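Local coordinates for protein argininosuccinate lyase (Chelativorans sp., PDB 6RXA) that is an engineered EDDS lyase, a carbon-nitrogen lyase of the aspartase/fumarase superfamily, and probably splits argininosuccinate into fumarate and L-arginine, at residues A[257-262]-A[340-345]; A[11-16]-A[269-274]; A[58-63]-A[103-108]; A[49-54]-A[66-71]; A[314-317]-A[323-326]. The protein carries 2 engineered substitutions. One frame throughout, in Å; residues are numbered along the deposited sequence.

Interaction 1: A[257-262]-A[340-345]; sequences SEIQLW and HAMTGV
Segments 257-262 and 340-345 are both helical and come closest at I259 and V345, whose CA atoms are 9.1 Å apart, a spacing that leaves the contact to side chains alone. I259 supplies the whole of one side. Its CB points at the other helix, and CG1 stands anti to the carbonyl carbon (chi1 -65°) with the chain extended beyond it, so that CD1 is carried furthest across. There it meets two partners. I259 CD1 lies 3.9 Å from V345 CG1, the two side chains sliding past each other in opposite directions, each from its own helix. The second approach is tip to tip: I259 CD1 is 4.2 Å from M342 CE. M342 leaves its backbone obliquely to the contact, and its chain, bent at chi2 (-58°) and chi3 (-60°), brings the terminal methyl to the isoleucine. The resulting area is small, 86 Å² for both sides together, and the three touching residues are all buried; the evidence is therefore for light apolar contact and not for close interlocking.

Other groups complete the setting. M342 also packs on L252, L255 and A256 of helix 236-262, one to two turns before I259, while V345 rests on L272 and F276. S257 bonds through OG to E317 of a second subunit and R160 of a third. Joining helices 236-262 and 329-348, the pairing is consistent with the central helical bundle of the aspartase/fumarase superfamily; the M342 side chain lies about 9 Å from that of the fumarate-binding R294.

Interaction 2: A[11-16]-A[269-274]; sequences IGRATG and VAELDA
T15 and A274 make a surface contact between an N-terminal loop, built on a type II' beta turn from I11 to A14, and the chain that runs on from strand 270-271. The turn is closed by the bond from A14 N to I11 O at 2.9 Å, with G12 at positive phi, and A14 then centres an inverse gamma turn, which its phi and psi of -89° and 79° fit. T15 follows, its CA 6.2 Å from that of A274. Across the segments 118 Å² is buried, and the link is one of van der Waals contact and loose electrostatics.

The charged pair illustrates the latter. R13 NH2 stands 4.4 Å from E271 OE1, beyond a salt bridge, and the carboxylate oxygen approaches the guanidinium obliquely. Each group is engaged more firmly by something else: R13 NH1 donates to Q285 O, and E271 OE1 forms a salt bridge with K287, whose NZ also bonds to L272 O. R10, just before the loop, joins the two segments from outside, since its NH2 bonds to both T15 O and A274 O. The loop also belongs to the subunit interface, with G12 N bonded to E387 of the third subunit, and the R13 side chain lies about 6 Å from that of K286, which binds succinate.

The methyl of A274 points at the loop and meets two oxygens of one residue: T15 O lies 4.0 Å from A274 CB, and T15 OG1, placed between its own backbone N and carbonyl carbon (chi1 59°), lies 3.5 Å from the same A274 CB.

Interaction 3: A[58-63]-A[103-108]; sequences GILTVE and AGKMHI
I59 is the first residue of 58-63 to meet 103-108, immediately after G58 has ended the preceding helix with a Schellman motif, its positive phi accompanied by two bonds back into the last turn. From I59 the CG2 methyl does the touching, 3.9 Å from I108 CG2. The two isoleucines adopt the same form, each with CG2 anti to its backbone N, and slide past each other in opposite directions; I108 CD1 also comes within 4.3 Å of I59 CG2. V375 of a second subunit packs on I108 as well.

L60 comes next, with the largest share of the 163 Å² buried here. Its CB leaves the chain to one side of the other segment, but CD2 reaches it: L60 CD2 lies 3.8 Å from K105 CB and 4.1 Å from K105 CD. The methyl thus rides alongside the lysine's hydrocarbon chain, which is extended beyond CG. The polar end of that chain goes further, and K105 NZ forms a salt bridge with E64 OE2, in the first turn of helix 62-79. T61 starts this helix as its N-cap, OG1 accepting from E64 N.

L60 also packs on V51 and L54 of helix 35-56 and on I68 of helix 62-79, and the short connection between these two helices packs against the loop that links helix 88-99 to helix 112-147.

Interaction 4: A[49-54]-A[66-71]; sequences AHVVML and ATILSG
Apolar contact carries the whole link between V51 of segment 49-54 and the pair I68 and L69 of segment 66-71. V51 points at the opposing helix and divides its two methyls between two neighbours. With CG1 anti to the backbone N (chi1 164°), that branch goes to L69: V51 CG1 is 3.9 Å from L69 CD2 and equally near L69 CG, the leucine fork and the valine sliding past each other in opposite directions. The other branch serves I68, V51 CG2 lying 3.9 Å from I68 CG2, and here the side chains cross obliquely. One valine thus sits against consecutive residues of the facing helix, V51 CA and L69 CA being 7.7 Å apart. The two segments bury 166 Å² together, and all three touching residues are buried.

Hydrogen bonding runs within each helix, and H50 reaches outside it. M53 N bonds to A49 O at 3.0 Å and S70 N to A66 O at 3.0 Å; S70 OG adds a weak bond to the same carbonyl. H50 NE2 donates outward to I108 O, which fastens helix 35-56 to the loop after helix 88-99. One face of the H50 ring is covered by L54 CG, 3.8 Å above the plane and displaced toward the rim.

Helices 35-56 and 62-79 are consecutive, and the contact packs them together as a helix-loop-helix arrangement away from the known ligand-binding residues. Around it, M106 packs on V51 from the loop side, I493 of the long helix 451-500 packs on L69, and L218 of helix 212-218 rests on V52.

Interaction 5: A[314-317]-A[323-326]; sequences NAIE and ARVE
R324 NH1, at the end of the side chain that I316 packs against, is gripped by two backbone carbonyls, a hydrogen bond to V232 O and a weak one to A233 O, while R324 NE adds a weak bond to S321 O and W235 makes a cation-pi contact with the same arginine. These bonds are consistent with a fixed guanidinium, and the hydrocarbon part offers an apolar surface.

I316 uses that surface. Its CD1 lies 3.8 Å from R324 CG and 4.0 Å from R324 CD, the two side chains meeting at about a right angle. The arginine bends at chi3 (-63°), about the CG-CD bond that I316 touches, and so turns NE and the guanidinium away while CG and CD stay against I316 CD1. I316 itself takes a less usual form, with CG1 between the backbone N and the carbonyl carbon (chi1 61°). That leaves CG2 anti to the carbonyl carbon, where I316 CG2 comes within 4.4 Å of A323 CB, a looser apolar contact.

Both segments belong to the irregular connection between helices 303-314 and 329-348, and their meeting closes a short loop with I316 CA and A323 CA 8.0 Å apart. The setting is consistent with the helical bundle of the aspartase/fumarase superfamily, whose active sites are shared between subunits; the R324 side chain is about 7 Å from that of the succinate-binding N113. Subunit contacts are dense here: E317 makes a salt bridge with R160 of the second subunit, and E326 one with K297 of the fourth.

From the N terminus, 11-16 opens interaction 2, which closes only at 269-274 and so encloses interactions 3 and 4. Those two cross: 49-54 is followed by 58-63, then 66-71 closes interaction 4 and 103-108 closes interaction 3. They lie together at one end of the chain, centres 7 Å apart, and join helices 35-56 and 62-79 to the loop before helix 112-147. Interaction 1 crosses interaction 2, because 257-262 precedes 269-274 while 340-345 lies beyond it; the two touch through W262 O with V269 N, and V345 with L272. Interaction 5 nests inside the loop closed by interaction 1, though their centres are 36 Å apart.

Interaction 1: A[257-262]-A[340-345]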
# COMPACT_ATOMS: atom_id res chain seq x y z
N SER A 257 8.47 9.30 17.44
CA SER A 257 7.59 8.66 18.41
C SER A 257 8.31 8.43 19.73
O SER A 257 7.73 8.65 20.81
CB SER A 257 7.07 7.35 17.81
OG SER A 257 5.99 6.81 18.56
N GLU A 258 9.57 7.99 19.68
CA GLU A 258 10.34 7.77 20.90
C GLU A 258 10.42 9.04 21.73
O GLU A 258 10.17 9.03 22.94
CB GLU A 258 11.76 7.33 20.54
CG GLU A 258 12.54 6.77 21.72
CD GLU A 258 12.49 5.25 21.78
OE1 GLU A 258 12.84 4.62 20.75
OE2 GLU A 258 12.11 4.70 22.85
N ILE A 259 10.75 10.16 21.07
CA ILE A 259 10.87 11.45 21.75
C ILE A 259 9.51 11.91 22.25
O ILE A 259 9.40 12.50 23.33
CB ILE A 259 11.54 12.48 20.82
CG1 ILE A 259 12.99 12.07 20.52
CG2 ILE A 259 11.49 13.86 21.46
CD1 ILE A 259 13.68 12.94 19.48
N GLN A 260 8.46 11.67 21.48
CA GLN A 260 7.12 12.02 21.94
C GLN A 260 6.77 11.29 23.24
O GLN A 260 6.17 11.88 24.14
CB GLN A 260 6.10 11.72 20.85
CG GLN A 260 4.77 12.41 21.10
CD GLN A 260 3.79 12.25 19.96
OE1 GLN A 260 3.98 11.42 19.06
NE2 GLN A 260 2.69 13.00 20.02
N LEU A 261 7.14 10.01 23.35
CA LEU A 261 6.89 9.30 24.61
C LEU A 261 7.77 9.84 25.73
O LEU A 261 7.29 10.08 26.84
CB LEU A 261 7.05 7.79 24.42
CG LEU A 261 6.06 7.12 23.47
CD1 LEU A 261 6.17 5.58 23.56
CD2 LEU A 261 4.62 7.56 23.74
N TRP A 262 9.06 10.06 25.46
CA TRP A 262 9.94 10.63 26.48
C TRP A 262 9.41 11.94 27.04
O TRP A 262 9.61 12.26 28.23
CB TRP A 262 11.32 10.93 25.89
CG TRP A 262 12.20 9.79 25.55
CD1 TRP A 262 12.07 8.48 25.90
CD2 TRP A 262 13.40 9.88 24.78
NE1 TRP A 262 13.13 7.74 25.39
CE2 TRP A 262 13.95 8.59 24.69
CE3 TRP A 262 14.06 10.95 24.16
CZ2 TRP A 262 15.14 8.34 24.00
CZ3 TRP A 262 15.23 10.69 23.46
CH2 TRP A 262 15.75 9.39 23.38
N HIS A 340 14.76 18.15 8.25
CA HIS A 340 15.25 19.37 8.88
C HIS A 340 14.63 19.57 10.26
O HIS A 340 15.33 19.90 11.22
CB HIS A 340 14.93 20.56 7.98
CG HIS A 340 15.79 20.65 6.76
ND1 HIS A 340 15.47 21.46 5.69
CD2 HIS A 340 16.96 20.05 6.45
CE1 HIS A 340 16.42 21.35 4.77
NE2 HIS A 340 17.33 20.51 5.21
N ALA A 341 13.32 19.35 10.38
CA ALA A 341 12.67 19.51 11.68
C ALA A 341 13.28 18.58 12.71
O ALA A 341 13.58 18.99 13.84
CB ALA A 341 11.17 19.26 11.54
N MET A 342 13.48 17.31 12.35
CA MET A 342 14.02 16.35 13.32
C MET A 342 15.50 16.62 13.62
O MET A 342 15.96 16.35 14.73
CB MET A 342 13.77 14.92 12.83
CG MET A 342 12.30 14.51 12.89
SD MET A 342 11.59 14.65 14.56
CE MET A 342 12.67 13.52 15.45
N THR A 343 16.23 17.18 12.65
CA THR A 343 17.60 17.64 12.91
C THR A 343 17.60 18.67 14.03
O THR A 343 18.38 18.57 14.99
CB THR A 343 18.19 18.23 11.63
OG1 THR A 343 18.24 17.22 10.60
CG2 THR A 343 19.61 18.79 11.84
N GLY A 344 16.69 19.66 13.94
CA GLY A 344 16.61 20.68 14.97
C GLY A 344 16.07 20.16 16.29
O GLY A 344 16.52 20.56 17.36
N VAL A 345 15.08 19.26 16.23
CA VAL A 345 14.57 18.62 17.45
C VAL A 345 15.70 17.96 18.22
O VAL A 345 15.82 18.10 19.44
CB VAL A 345 13.46 17.61 17.11
CG1 VAL A 345 13.22 16.68 18.30
CG2 VAL A 345 12.19 18.32 16.74

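Interaction 2: A[11-16]-A[269-274]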
# COMPACT_ATOMS: atom_id res chain seq x y z
N ILE A 11 1.38 31.72 21.23
CA ILE A 11 0.66 32.22 22.38
C ILE A 11 0.91 31.28 23.54
O ILE A 11 1.29 30.12 23.35
CB ILE A 11 -0.86 32.32 22.11
CG1 ILE A 11 -1.44 30.94 21.77
CG2 ILE A 11 -1.12 33.29 20.97
CD1 ILE A 11 -2.96 30.94 21.53
N GLY A 12 0.69 31.78 24.76
CA GLY A 12 0.80 30.93 25.94
C GLY A 12 2.15 30.24 26.03
O GLY A 12 3.20 30.88 25.91
N ARG A 13 2.12 28.92 26.22
CA ARG A 13 3.35 28.15 26.36
C ARG A 13 4.15 28.01 25.07
O ARG A 13 5.28 27.50 25.12
CB ARG A 13 3.05 26.76 26.92
CG ARG A 13 2.40 26.80 28.30
CD ARG A 13 2.42 25.43 28.96
NE ARG A 13 3.78 24.98 29.23
CZ ARG A 13 4.10 23.74 29.58
NH1 ARG A 13 3.16 22.82 29.70
NH2 ARG A 13 5.37 23.43 29.81
N ALA A 14 3.62 28.45 23.93
CA ALA A 14 4.38 28.45 22.68
C ALA A 14 5.11 29.78 22.59
O ALA A 14 4.70 30.71 21.90
CB ALA A 14 3.45 28.23 21.49
N THR A 15 6.22 29.85 23.32
CA THR A 15 6.95 31.09 23.45
C THR A 15 7.97 31.23 22.33
O THR A 15 8.46 30.26 21.76
CB THR A 15 7.68 31.13 24.80
OG1 THR A 15 8.57 30.01 24.89
CG2 THR A 15 6.68 31.08 25.95
N GLY A 16 8.32 32.48 22.06
CA GLY A 16 9.22 32.78 20.97
C GLY A 16 8.63 32.40 19.63
O GLY A 16 7.43 32.17 19.47
N VAL A 269 10.94 12.64 30.78
CA VAL A 269 12.40 12.50 30.77
C VAL A 269 13.08 13.34 29.70
O VAL A 269 14.32 13.42 29.70
CB VAL A 269 12.86 11.03 30.67
CG1 VAL A 269 12.44 10.27 31.93
CG2 VAL A 269 12.32 10.42 29.41
N ALA A 270 12.33 13.98 28.81
CA ALA A 270 12.89 14.96 27.91
C ALA A 270 11.83 16.01 27.64
O ALA A 270 10.63 15.78 27.83
CB ALA A 270 13.36 14.36 26.58
N GLU A 271 12.29 17.17 27.20
CA GLU A 271 11.40 18.26 26.84
C GLU A 271 11.85 18.85 25.51
O GLU A 271 13.05 19.10 25.32
CB GLU A 271 11.40 19.35 27.92
CG GLU A 271 10.32 20.40 27.71
CD GLU A 271 10.18 21.38 28.88
OE1 GLU A 271 9.52 22.42 28.68
OE2 GLU A 271 10.71 21.11 29.98
N LEU A 272 10.91 19.06 24.60
CA LEU A 272 11.23 19.75 23.37
C LEU A 272 11.62 21.19 23.66
O LEU A 272 11.07 21.84 24.55
CB LEU A 272 10.01 19.78 22.46
CG LEU A 272 9.60 18.44 21.86
CD1 LEU A 272 8.25 18.57 21.15
CD2 LEU A 272 10.65 17.91 20.88
N ASP A 273 12.56 21.71 22.88
CA ASP A 273 12.78 23.15 22.89
C ASP A 273 11.47 23.85 22.53
O ASP A 273 10.71 23.38 21.67
CB ASP A 273 13.85 23.54 21.88
CG ASP A 273 14.34 24.95 22.09
OD1 ASP A 273 15.19 25.14 23.00
OD2 ASP A 273 13.85 25.86 21.39
N ALA A 274 11.22 24.99 23.18
CA ALA A 274 10.02 25.76 22.91
C ALA A 274 9.83 26.04 21.42
O ALA A 274 8.69 26.09 20.94
CB ALA A 274 10.10 27.11 23.63

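Interaction 3: A[58-63]-A[103-108]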
# COMPACT_ATOMS: atom_id res chain seq x y z
N GLY A 58 27.62 17.01 -36.89
CA GLY A 58 27.38 17.54 -38.23
C GLY A 58 25.94 17.46 -38.69
O GLY A 58 25.67 17.74 -39.86
N ILE A 59 25.02 17.09 -37.80
CA ILE A 59 23.61 17.02 -38.16
C ILE A 59 23.03 18.43 -38.28
O ILE A 59 22.21 18.71 -39.16
CB ILE A 59 22.86 16.15 -37.14
CG1 ILE A 59 23.36 14.70 -37.26
CG2 ILE A 59 21.37 16.23 -37.36
CD1 ILE A 59 22.89 13.79 -36.15
N LEU A 60 23.47 19.33 -37.41
CA LEU A 60 23.15 20.75 -37.52
C LEU A 60 24.41 21.51 -37.86
O LEU A 60 25.50 21.16 -37.38
CB LEU A 60 22.62 21.31 -36.20
CG LEU A 60 21.35 20.70 -35.63
CD1 LEU A 60 21.06 21.33 -34.26
CD2 LEU A 60 20.16 20.90 -36.56
N THR A 61 24.28 22.55 -38.68
CA THR A 61 25.37 23.48 -38.86
C THR A 61 25.52 24.37 -37.63
O THR A 61 24.61 24.51 -36.82
CB THR A 61 25.11 24.36 -40.08
OG1 THR A 61 23.98 25.20 -39.82
CG2 THR A 61 24.83 23.52 -41.31
N VAL A 62 26.70 24.98 -37.50
CA VAL A 62 26.89 25.94 -36.41
C VAL A 62 25.87 27.07 -36.51
O VAL A 62 25.38 27.57 -35.49
CB VAL A 62 28.34 26.46 -36.40
CG1 VAL A 62 28.50 27.56 -35.37
CG2 VAL A 62 29.30 25.32 -36.09
N GLU A 63 25.54 27.48 -37.73
CA GLU A 63 24.57 28.55 -37.91
C GLU A 63 23.18 28.14 -37.44
O GLU A 63 22.49 28.91 -36.75
CB GLU A 63 24.54 28.99 -39.38
CG GLU A 63 25.83 29.65 -39.85
CD GLU A 63 26.78 28.69 -40.58
OE1 GLU A 63 27.44 29.14 -41.54
OE2 GLU A 63 26.88 27.50 -40.19
N ALA A 103 13.47 25.65 -35.81
CA ALA A 103 13.17 25.16 -34.47
C ALA A 103 12.89 23.67 -34.48
O ALA A 103 13.26 22.95 -33.54
CB ALA A 103 11.96 25.90 -33.91
N GLY A 104 12.21 23.19 -35.52
CA GLY A 104 11.85 21.78 -35.60
C GLY A 104 13.04 20.85 -35.66
O GLY A 104 12.92 19.67 -35.30
N LYS A 105 14.19 21.35 -36.08
CA LYS A 105 15.36 20.49 -36.19
C LYS A 105 15.92 20.10 -34.84
O LYS A 105 16.74 19.17 -34.78
CB LYS A 105 16.44 21.17 -37.03
CG LYS A 105 16.07 21.28 -38.50
CD LYS A 105 17.29 21.54 -39.37
CE LYS A 105 16.93 21.53 -40.85
NZ LYS A 105 18.15 21.61 -41.70
N MET A 106 15.55 20.80 -33.76
CA MET A 106 16.07 20.38 -32.46
C MET A 106 15.51 19.02 -32.04
O MET A 106 16.03 18.43 -31.09
CB MET A 106 15.82 21.43 -31.37
CG MET A 106 14.40 21.51 -30.81
SD MET A 106 14.43 22.18 -29.11
CE MET A 106 12.69 22.57 -28.90
N HIS A 107 14.48 18.52 -32.71
CA HIS A 107 13.90 17.23 -32.35
C HIS A 107 14.47 16.09 -33.18
O HIS A 107 14.06 14.94 -32.99
CB HIS A 107 12.38 17.26 -32.51
CG HIS A 107 11.65 16.40 -31.52
ND1 HIS A 107 11.91 16.44 -30.16
CD2 HIS A 107 10.67 15.48 -31.68
CE1 HIS A 107 11.12 15.59 -29.54
NE2 HIS A 107 10.35 15.00 -30.44
N ILE A 108 15.42 16.36 -34.09
CA ILE A 108 16.01 15.29 -34.88
C ILE A 108 16.62 14.24 -33.96
O ILE A 108 17.42 14.56 -33.06
CB ILE A 108 17.04 15.87 -35.86
CG1 ILE A 108 16.33 16.63 -36.99
CG2 ILE A 108 17.91 14.75 -36.41
CD1 ILE A 108 17.27 17.46 -37.86

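Interaction 4: A[49-54]-A[66-71]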
# COMPACT_ATOMS: atom_id res chain seq x y z
N ALA A 49 21.92 20.53 -24.65
CA ALA A 49 22.90 19.45 -24.80
C ALA A 49 22.65 18.65 -26.08
O ALA A 49 23.60 18.28 -26.78
CB ALA A 49 22.86 18.53 -23.59
N HIS A 50 21.39 18.35 -26.37
CA HIS A 50 21.07 17.61 -27.59
C HIS A 50 21.51 18.38 -28.82
O HIS A 50 22.15 17.83 -29.73
CB HIS A 50 19.57 17.32 -27.62
CG HIS A 50 19.16 16.50 -28.79
ND1 HIS A 50 19.43 15.15 -28.89
CD2 HIS A 50 18.49 16.83 -29.92
CE1 HIS A 50 18.95 14.69 -30.03
NE2 HIS A 50 18.38 15.69 -30.68
N VAL A 51 21.22 19.69 -28.85
CA VAL A 51 21.58 20.53 -29.99
C VAL A 51 23.10 20.63 -30.14
O VAL A 51 23.62 20.56 -31.26
CB VAL A 51 20.90 21.90 -29.85
CG1 VAL A 51 21.54 22.91 -30.77
CG2 VAL A 51 19.41 21.78 -30.12
N VAL A 52 23.82 20.82 -29.04
CA VAL A 52 25.29 20.84 -29.10
C VAL A 52 25.82 19.53 -29.67
O VAL A 52 26.68 19.52 -30.56
CB VAL A 52 25.87 21.15 -27.71
CG1 VAL A 52 27.37 20.92 -27.70
CG2 VAL A 52 25.54 22.57 -27.30
N MET A 53 25.30 18.40 -29.19
CA MET A 53 25.72 17.11 -29.72
C MET A 53 25.41 16.99 -31.21
O MET A 53 26.24 16.50 -31.98
CB MET A 53 25.06 15.98 -28.93
CG MET A 53 25.42 14.57 -29.41
SD MET A 53 24.33 14.00 -30.73
CE MET A 53 22.75 13.93 -29.88
N LEU A 54 24.22 17.42 -31.64
CA LEU A 54 23.90 17.34 -33.06
C LEU A 54 24.88 18.17 -33.87
O LEU A 54 25.18 17.84 -35.02
CB LEU A 54 22.49 17.84 -33.34
CG LEU A 54 21.31 17.06 -32.80
CD1 LEU A 54 20.02 17.73 -33.20
CD2 LEU A 54 21.34 15.63 -33.32
N ALA A 66 23.32 27.88 -33.58
CA ALA A 66 23.28 29.17 -32.91
C ALA A 66 21.88 29.76 -32.92
O ALA A 66 21.44 30.33 -31.92
CB ALA A 66 24.25 30.14 -33.59
N THR A 67 21.18 29.65 -34.05
CA THR A 67 19.82 30.18 -34.13
C THR A 67 18.91 29.49 -33.12
O THR A 67 18.16 30.16 -32.39
CB THR A 67 19.28 30.00 -35.55
OG1 THR A 67 20.14 30.67 -36.48
CG2 THR A 67 17.88 30.57 -35.63
N ILE A 68 18.98 28.16 -33.05
CA ILE A 68 18.19 27.40 -32.09
C ILE A 68 18.55 27.79 -30.66
O ILE A 68 17.67 28.09 -29.85
CB ILE A 68 18.37 25.89 -32.34
CG1 ILE A 68 17.76 25.50 -33.69
CG2 ILE A 68 17.73 25.09 -31.21
CD1 ILE A 68 18.17 24.12 -34.18
N LEU A 69 19.84 27.77 -30.33
CA LEU A 69 20.26 28.00 -28.95
C LEU A 69 19.87 29.39 -28.46
O LEU A 69 19.44 29.54 -27.31
CB LEU A 69 21.77 27.76 -28.80
CG LEU A 69 22.24 26.33 -29.03
CD1 LEU A 69 23.75 26.26 -29.17
CD2 LEU A 69 21.79 25.44 -27.87
N SER A 70 20.02 30.42 -29.31
CA SER A 70 19.56 31.74 -28.91
C SER A 70 18.04 31.76 -28.72
O SER A 70 17.53 32.41 -27.80
CB SER A 70 19.98 32.78 -29.95
OG SER A 70 21.37 33.02 -29.87
N GLY A 71 17.31 31.03 -29.56
CA GLY A 71 15.87 30.95 -29.39
C GLY A 71 15.46 30.26 -28.10
O GLY A 71 14.47 30.65 -27.46

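Interaction 5: A[314-317]-A[323-326]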
# COMPACT_ATOMS: atom_id res chain seq x y z
N ASN A 314 3.11 -2.62 -12.09
CA ASN A 314 2.45 -3.92 -12.15
C ASN A 314 1.28 -3.95 -13.12
O ASN A 314 0.74 -5.04 -13.37
CB ASN A 314 1.96 -4.28 -10.75
CG ASN A 314 3.02 -4.93 -9.92
OD1 ASN A 314 3.68 -5.86 -10.38
ND2 ASN A 314 3.18 -4.47 -8.69
N ALA A 315 0.87 -2.83 -13.67
CA ALA A 315 -0.36 -2.75 -14.45
C ALA A 315 -0.13 -2.70 -15.96
O ALA A 315 -1.11 -2.73 -16.72
CB ALA A 315 -1.16 -1.50 -14.04
N ILE A 316 1.12 -2.60 -16.41
CA ILE A 316 1.44 -2.33 -17.81
C ILE A 316 2.36 -3.41 -18.39
O ILE A 316 2.61 -4.43 -17.75
CB ILE A 316 2.04 -0.92 -17.97
CG1 ILE A 316 3.34 -0.78 -17.17
CG2 ILE A 316 1.01 0.13 -17.52
CD1 ILE A 316 4.18 0.43 -17.52
N GLU A 317 2.82 -3.20 -19.62
CA GLU A 317 3.83 -4.02 -20.27
C GLU A 317 5.20 -3.37 -20.09
O GLU A 317 5.34 -2.34 -19.42
CB GLU A 317 3.47 -4.23 -21.75
CG GLU A 317 2.18 -5.03 -21.96
CD GLU A 317 0.93 -4.27 -21.58
OE1 GLU A 317 0.77 -3.12 -22.06
OE2 GLU A 317 0.11 -4.84 -20.83
N ALA A 323 0.79 5.86 -18.36
CA ALA A 323 0.03 5.48 -17.17
C ALA A 323 0.88 5.36 -15.92
O ALA A 323 0.33 5.11 -14.84
CB ALA A 323 -0.70 4.14 -17.39
N ARG A 324 2.20 5.51 -16.02
CA ARG A 324 3.07 5.33 -14.86
C ARG A 324 2.94 6.51 -13.91
O ARG A 324 2.90 7.67 -14.33
CB ARG A 324 4.51 5.18 -15.33
CG ARG A 324 4.76 3.88 -16.11
CD ARG A 324 6.15 3.80 -16.72
NE ARG A 324 6.34 4.87 -17.70
CZ ARG A 324 7.43 5.04 -18.45
NH1 ARG A 324 8.45 4.21 -18.38
NH2 ARG A 324 7.48 6.06 -19.29
N VAL A 325 2.89 6.20 -12.62
CA VAL A 325 2.85 7.20 -11.56
C VAL A 325 4.26 7.70 -11.27
O VAL A 325 5.24 6.94 -11.33
CB VAL A 325 2.15 6.61 -10.32
CG1 VAL A 325 2.21 7.53 -9.12
CG2 VAL A 325 0.68 6.31 -10.67
N GLU A 326 4.35 8.99 -10.95
CA GLU A 326 5.61 9.69 -10.77
C GLU A 326 5.87 9.94 -9.28
O GLU A 326 4.96 9.90 -8.45
CB GLU A 326 5.57 11.03 -11.51
CG GLU A 326 5.51 10.87 -13.03
CD GLU A 326 4.58 11.88 -13.72
OE1 GLU A 326 3.50 12.18 -13.18
OE2 GLU A 326 4.94 12.36 -14.81